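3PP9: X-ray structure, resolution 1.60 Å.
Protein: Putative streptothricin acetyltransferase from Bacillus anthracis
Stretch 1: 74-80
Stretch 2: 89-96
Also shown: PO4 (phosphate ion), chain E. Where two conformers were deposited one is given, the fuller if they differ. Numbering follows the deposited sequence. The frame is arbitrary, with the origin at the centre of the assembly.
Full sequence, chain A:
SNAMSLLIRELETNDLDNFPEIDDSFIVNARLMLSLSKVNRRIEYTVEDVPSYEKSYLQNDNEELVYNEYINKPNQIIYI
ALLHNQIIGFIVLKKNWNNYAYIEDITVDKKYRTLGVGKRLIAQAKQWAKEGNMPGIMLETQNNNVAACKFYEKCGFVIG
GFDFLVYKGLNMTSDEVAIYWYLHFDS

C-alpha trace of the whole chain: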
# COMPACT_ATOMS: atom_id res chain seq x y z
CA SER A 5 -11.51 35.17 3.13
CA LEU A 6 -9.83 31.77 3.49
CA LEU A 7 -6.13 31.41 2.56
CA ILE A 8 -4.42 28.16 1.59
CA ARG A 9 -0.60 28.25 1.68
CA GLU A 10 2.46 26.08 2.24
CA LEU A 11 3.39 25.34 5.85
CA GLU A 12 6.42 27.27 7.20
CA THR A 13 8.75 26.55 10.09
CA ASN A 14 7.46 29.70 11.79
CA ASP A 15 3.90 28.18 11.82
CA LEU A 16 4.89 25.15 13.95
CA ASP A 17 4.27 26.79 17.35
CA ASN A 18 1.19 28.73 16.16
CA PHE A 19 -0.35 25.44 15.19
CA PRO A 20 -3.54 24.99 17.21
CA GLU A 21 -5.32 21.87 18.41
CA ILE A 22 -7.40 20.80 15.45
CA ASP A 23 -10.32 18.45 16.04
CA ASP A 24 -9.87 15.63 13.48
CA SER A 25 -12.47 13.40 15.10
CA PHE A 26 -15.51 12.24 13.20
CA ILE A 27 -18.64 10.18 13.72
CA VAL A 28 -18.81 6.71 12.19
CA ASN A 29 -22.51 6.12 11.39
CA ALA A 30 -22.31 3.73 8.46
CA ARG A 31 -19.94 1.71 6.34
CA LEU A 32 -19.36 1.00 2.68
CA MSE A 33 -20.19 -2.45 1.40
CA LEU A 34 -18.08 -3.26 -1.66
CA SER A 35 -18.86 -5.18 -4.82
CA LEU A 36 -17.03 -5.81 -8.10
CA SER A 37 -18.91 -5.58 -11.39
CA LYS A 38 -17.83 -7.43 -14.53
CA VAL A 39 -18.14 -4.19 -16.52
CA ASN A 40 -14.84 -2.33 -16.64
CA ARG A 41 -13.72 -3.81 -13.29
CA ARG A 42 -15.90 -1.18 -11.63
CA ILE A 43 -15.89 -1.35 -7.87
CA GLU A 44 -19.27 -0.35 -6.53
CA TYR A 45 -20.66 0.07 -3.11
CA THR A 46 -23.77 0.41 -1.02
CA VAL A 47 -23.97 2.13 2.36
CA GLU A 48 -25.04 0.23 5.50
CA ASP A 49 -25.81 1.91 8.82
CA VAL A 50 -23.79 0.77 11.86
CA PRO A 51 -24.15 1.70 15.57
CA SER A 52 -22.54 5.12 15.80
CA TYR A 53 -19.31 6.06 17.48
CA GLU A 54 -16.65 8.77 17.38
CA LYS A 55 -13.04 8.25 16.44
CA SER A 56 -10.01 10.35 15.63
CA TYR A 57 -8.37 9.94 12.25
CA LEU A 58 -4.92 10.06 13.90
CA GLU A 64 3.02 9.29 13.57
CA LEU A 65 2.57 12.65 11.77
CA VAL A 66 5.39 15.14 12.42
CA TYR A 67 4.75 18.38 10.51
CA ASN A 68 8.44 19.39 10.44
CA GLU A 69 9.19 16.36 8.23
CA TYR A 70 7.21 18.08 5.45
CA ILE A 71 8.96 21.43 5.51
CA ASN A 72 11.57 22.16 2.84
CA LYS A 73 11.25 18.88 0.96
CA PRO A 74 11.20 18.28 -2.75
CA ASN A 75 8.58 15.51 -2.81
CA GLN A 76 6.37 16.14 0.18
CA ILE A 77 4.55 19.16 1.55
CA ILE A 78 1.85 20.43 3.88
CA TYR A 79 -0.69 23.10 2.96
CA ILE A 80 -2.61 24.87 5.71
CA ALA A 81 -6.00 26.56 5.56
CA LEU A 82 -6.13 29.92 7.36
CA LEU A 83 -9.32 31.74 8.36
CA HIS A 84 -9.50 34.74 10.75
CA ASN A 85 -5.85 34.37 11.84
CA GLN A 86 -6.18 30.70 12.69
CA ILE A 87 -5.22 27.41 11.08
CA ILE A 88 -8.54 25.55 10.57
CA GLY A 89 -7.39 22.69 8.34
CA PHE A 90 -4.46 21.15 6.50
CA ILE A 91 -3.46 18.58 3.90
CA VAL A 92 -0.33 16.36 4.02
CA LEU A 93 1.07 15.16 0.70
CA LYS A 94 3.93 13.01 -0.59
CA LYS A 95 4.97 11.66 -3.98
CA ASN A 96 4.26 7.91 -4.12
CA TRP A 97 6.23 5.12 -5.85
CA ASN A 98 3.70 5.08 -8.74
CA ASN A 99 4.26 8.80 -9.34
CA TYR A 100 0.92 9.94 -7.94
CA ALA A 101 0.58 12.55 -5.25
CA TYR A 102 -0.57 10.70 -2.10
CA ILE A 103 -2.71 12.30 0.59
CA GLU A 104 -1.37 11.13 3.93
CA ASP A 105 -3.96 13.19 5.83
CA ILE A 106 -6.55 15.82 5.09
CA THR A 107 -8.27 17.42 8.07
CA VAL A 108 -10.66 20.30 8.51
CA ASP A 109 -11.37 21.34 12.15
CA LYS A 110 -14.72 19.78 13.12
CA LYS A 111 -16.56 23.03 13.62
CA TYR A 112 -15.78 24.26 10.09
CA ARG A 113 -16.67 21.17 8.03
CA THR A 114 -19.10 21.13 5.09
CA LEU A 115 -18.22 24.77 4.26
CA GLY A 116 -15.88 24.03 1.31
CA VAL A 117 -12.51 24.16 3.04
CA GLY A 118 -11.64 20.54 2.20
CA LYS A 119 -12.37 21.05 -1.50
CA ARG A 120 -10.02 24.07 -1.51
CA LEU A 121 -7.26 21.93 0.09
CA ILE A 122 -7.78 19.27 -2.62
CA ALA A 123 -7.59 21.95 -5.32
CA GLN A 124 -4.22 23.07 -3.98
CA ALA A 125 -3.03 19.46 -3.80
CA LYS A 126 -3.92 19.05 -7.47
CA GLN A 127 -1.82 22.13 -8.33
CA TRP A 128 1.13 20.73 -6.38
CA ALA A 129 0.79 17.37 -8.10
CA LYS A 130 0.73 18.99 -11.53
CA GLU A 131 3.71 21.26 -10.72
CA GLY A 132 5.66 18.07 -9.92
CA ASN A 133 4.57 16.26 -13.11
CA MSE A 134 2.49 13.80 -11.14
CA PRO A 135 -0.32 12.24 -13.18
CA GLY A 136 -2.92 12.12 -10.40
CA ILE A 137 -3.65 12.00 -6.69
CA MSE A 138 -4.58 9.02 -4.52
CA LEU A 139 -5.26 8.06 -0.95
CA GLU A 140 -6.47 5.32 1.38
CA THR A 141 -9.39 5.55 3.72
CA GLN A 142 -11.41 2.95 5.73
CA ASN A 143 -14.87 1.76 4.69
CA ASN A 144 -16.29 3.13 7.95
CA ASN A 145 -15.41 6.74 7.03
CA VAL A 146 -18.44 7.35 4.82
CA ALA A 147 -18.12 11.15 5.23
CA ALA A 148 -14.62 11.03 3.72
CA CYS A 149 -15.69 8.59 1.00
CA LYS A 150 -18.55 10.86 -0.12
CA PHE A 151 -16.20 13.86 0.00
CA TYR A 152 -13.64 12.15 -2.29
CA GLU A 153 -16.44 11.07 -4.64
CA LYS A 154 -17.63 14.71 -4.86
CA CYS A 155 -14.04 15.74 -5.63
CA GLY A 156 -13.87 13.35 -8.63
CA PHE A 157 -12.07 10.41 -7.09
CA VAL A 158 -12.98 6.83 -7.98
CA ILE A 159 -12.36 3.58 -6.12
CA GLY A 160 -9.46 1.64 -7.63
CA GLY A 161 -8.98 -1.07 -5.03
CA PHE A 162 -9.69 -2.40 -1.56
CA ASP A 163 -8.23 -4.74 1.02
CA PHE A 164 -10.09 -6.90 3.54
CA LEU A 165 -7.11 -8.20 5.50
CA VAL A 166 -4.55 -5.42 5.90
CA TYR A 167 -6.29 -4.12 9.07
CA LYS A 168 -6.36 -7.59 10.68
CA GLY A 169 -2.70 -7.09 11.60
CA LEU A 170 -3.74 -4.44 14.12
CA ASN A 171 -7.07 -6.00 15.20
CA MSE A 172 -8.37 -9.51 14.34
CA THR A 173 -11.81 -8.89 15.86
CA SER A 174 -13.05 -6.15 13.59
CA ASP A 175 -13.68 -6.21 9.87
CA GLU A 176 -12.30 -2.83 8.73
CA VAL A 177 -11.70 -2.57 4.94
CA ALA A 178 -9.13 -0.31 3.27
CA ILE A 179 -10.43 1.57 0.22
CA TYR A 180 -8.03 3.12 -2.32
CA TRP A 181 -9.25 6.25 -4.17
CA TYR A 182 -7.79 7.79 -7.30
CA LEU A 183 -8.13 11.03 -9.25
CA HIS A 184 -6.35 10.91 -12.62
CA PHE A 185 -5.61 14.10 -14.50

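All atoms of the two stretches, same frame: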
# COMPACT_ATOMS: atom_id res chain seq x y z
N PRO A 74 11.61 18.26 -1.35
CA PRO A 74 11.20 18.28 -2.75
C PRO A 74 9.92 17.53 -3.08
O PRO A 74 9.09 18.04 -3.86
CB PRO A 74 12.36 17.57 -3.46
CG PRO A 74 13.49 17.59 -2.53
CD PRO A 74 12.95 17.69 -1.15
N ASN A 75 9.71 16.37 -2.46
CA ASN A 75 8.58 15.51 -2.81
C ASN A 75 7.49 15.33 -1.79
O ASN A 75 6.71 14.39 -1.88
CB ASN A 75 9.08 14.13 -3.25
CG ASN A 75 9.89 14.17 -4.52
OD1 ASN A 75 9.76 15.08 -5.33
ND2 ASN A 75 10.72 13.16 -4.71
N GLN A 76 7.46 16.20 -0.80
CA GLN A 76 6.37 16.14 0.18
C GLN A 76 6.13 17.56 0.67
O GLN A 76 7.02 18.41 0.58
CB GLN A 76 6.59 15.07 1.26
CG GLN A 76 7.62 15.31 2.30
CD GLN A 76 7.73 14.12 3.27
OE1 GLN A 76 7.33 12.99 2.95
NE2 GLN A 76 8.27 14.37 4.46
N ILE A 77 4.92 17.83 1.13
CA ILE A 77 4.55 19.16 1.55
C ILE A 77 3.28 19.14 2.36
O ILE A 77 2.54 18.18 2.31
CB ILE A 77 4.28 20.02 0.25
CG1 ILE A 77 4.17 21.52 0.51
CG2 ILE A 77 3.02 19.55 -0.47
CD1 ILE A 77 4.24 22.34 -0.83
N ILE A 78 3.09 20.20 3.14
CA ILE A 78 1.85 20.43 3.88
C ILE A 78 1.28 21.80 3.49
O ILE A 78 2.03 22.79 3.39
CB ILE A 78 2.01 20.35 5.41
CG1 ILE A 78 2.28 18.90 5.79
CG2 ILE A 78 0.76 20.86 6.12
CD1 ILE A 78 2.59 18.66 7.28
N TYR A 79 -0.01 21.83 3.19
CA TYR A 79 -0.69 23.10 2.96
C TYR A 79 -1.64 23.30 4.12
O TYR A 79 -2.28 22.35 4.55
CB TYR A 79 -1.46 23.16 1.66
CG TYR A 79 -0.59 23.19 0.44
CD1 TYR A 79 -0.04 24.38 -0.00
CD2 TYR A 79 -0.35 22.05 -0.30
CE1 TYR A 79 0.77 24.43 -1.13
CE2 TYR A 79 0.43 22.09 -1.44
CZ TYR A 79 0.98 23.27 -1.84
OH TYR A 79 1.77 23.31 -2.99
N ILE A 80 -1.70 24.52 4.62
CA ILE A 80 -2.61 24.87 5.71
C ILE A 80 -3.70 25.81 5.22
O ILE A 80 -3.50 26.61 4.31
CB ILE A 80 -1.88 25.53 6.93
CG1 ILE A 80 -1.02 26.74 6.52
CG2 ILE A 80 -1.03 24.49 7.65
CD1 ILE A 80 -0.34 27.51 7.69
N GLY A 89 -7.46 23.94 9.09
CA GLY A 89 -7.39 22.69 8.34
C GLY A 89 -6.04 22.56 7.65
O GLY A 89 -5.29 23.52 7.61
N PHE A 90 -5.73 21.36 7.16
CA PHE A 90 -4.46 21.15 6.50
C PHE A 90 -4.52 19.87 5.66
O PHE A 90 -5.44 19.06 5.79
CB PHE A 90 -3.31 21.07 7.52
CG PHE A 90 -3.45 19.95 8.50
CD1 PHE A 90 -4.07 20.14 9.72
CD2 PHE A 90 -2.99 18.69 8.19
CE1 PHE A 90 -4.21 19.09 10.62
CE2 PHE A 90 -3.13 17.63 9.10
CZ PHE A 90 -3.75 17.84 10.30
N ILE A 91 -3.58 19.76 4.73
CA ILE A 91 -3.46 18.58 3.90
C ILE A 91 -1.97 18.22 3.83
O ILE A 91 -1.11 19.11 3.68
CB ILE A 91 -4.12 18.74 2.49
CG1 ILE A 91 -4.19 17.40 1.77
CG2 ILE A 91 -3.40 19.82 1.68
CD1 ILE A 91 -5.09 17.44 0.54
N VAL A 92 -1.68 16.92 4.00
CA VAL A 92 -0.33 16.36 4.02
C VAL A 92 -0.16 15.52 2.76
O VAL A 92 -0.91 14.58 2.52
CB VAL A 92 -0.12 15.49 5.27
CG1 VAL A 92 1.34 15.02 5.38
CG2 VAL A 92 -0.50 16.25 6.58
N LEU A 93 0.85 15.84 1.96
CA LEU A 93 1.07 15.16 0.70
C LEU A 93 2.49 14.65 0.50
O LEU A 93 3.45 15.25 0.99
CB LEU A 93 0.87 16.22 -0.40
CG LEU A 93 -0.50 16.88 -0.45
CD1 LEU A 93 -0.50 18.09 -1.36
CD2 LEU A 93 -1.55 15.90 -0.88
N LYS A 94 2.62 13.55 -0.24
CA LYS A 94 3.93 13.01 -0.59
C LYS A 94 3.82 12.51 -2.02
O LYS A 94 2.71 12.44 -2.58
CB LYS A 94 4.36 11.82 0.25
CG LYS A 94 3.61 10.56 -0.04
CD LYS A 94 4.26 9.35 0.64
CE LYS A 94 3.49 8.07 0.31
NZ LYS A 94 4.10 6.87 0.96
N LYS A 95 4.96 12.26 -2.65
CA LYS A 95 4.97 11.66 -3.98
C LYS A 95 5.13 10.17 -3.74
O LYS A 95 6.06 9.74 -3.05
CB LYS A 95 6.11 12.20 -4.83
CG LYS A 95 6.11 11.64 -6.22
CD LYS A 95 7.27 12.22 -6.98
CE LYS A 95 7.33 11.74 -8.40
NZ LYS A 95 8.48 12.40 -9.11
N ASN A 96 4.25 9.36 -4.31
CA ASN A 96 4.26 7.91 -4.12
C ASN A 96 5.14 7.19 -5.15
O ASN A 96 5.53 7.76 -6.15
CB ASN A 96 2.83 7.40 -4.23
CG ASN A 96 2.63 6.05 -3.59
OD1 ASN A 96 3.31 5.73 -2.61
ND2 ASN A 96 1.68 5.28 -4.09
P PO4 E . 0.42 2.12 -2.00
O1 PO4 E . 0.95 3.06 -0.94
O2 PO4 E . 1.39 0.97 -2.21
O3 PO4 E . -0.93 1.63 -1.55
O4 PO4 E . 0.30 2.88 -3.29
O HOH W 1 7.81 11.20 -1.37

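Strands 76-80 and 89-95 run antiparallel (165° between their N-to-C directions), so walking up stretch 2 means walking back down stretch 1. Gly89, without a side chain, contributes backbone: its O lies 3.6 Å from Ile80 CA, a CA-H...O contact. Phe90 pairs with Ile80 at a non-hydrogen-bonded position, where the CA atoms draw in to 4.2 Å; Phe90 CB packs on Ile80 CG2 at 4.1 Å, while the ring leads away. Ile91 forms the first hydrogen-bonded pair, its N donating to Tyr79 O (2.9 Å) and its O accepting from Tyr79 N (3.0 Å). On the same face, Ile91 CG2 meets Tyr79 CB at 3.9 Å and lies at the edge of the tyrosine ring. Val92 turns to the other face, shared with Phe90, and its CG2 touches Ile78 CG1 at 3.9 Å. Leu93 repeats the two-bond pattern with Ile77: N to Ile77 O, 2.9 Å; O from Ile77 N, 3.0 Å. Its CD1 bridges two neighbours, 3.9 Å from Ile77 CG2 and 4.1 Å from Tyr79 CD2. Lys94 sits opposite Gln76, CB to CB 4.1 Å, its extended chain leading away. At Lys95 the ladder frays: N to Asn75 O is a weak bond (2.9 Å, 128°). Asn96 leaves the pairing; its ND2 donates to phosphate O4 at 2.9 Å.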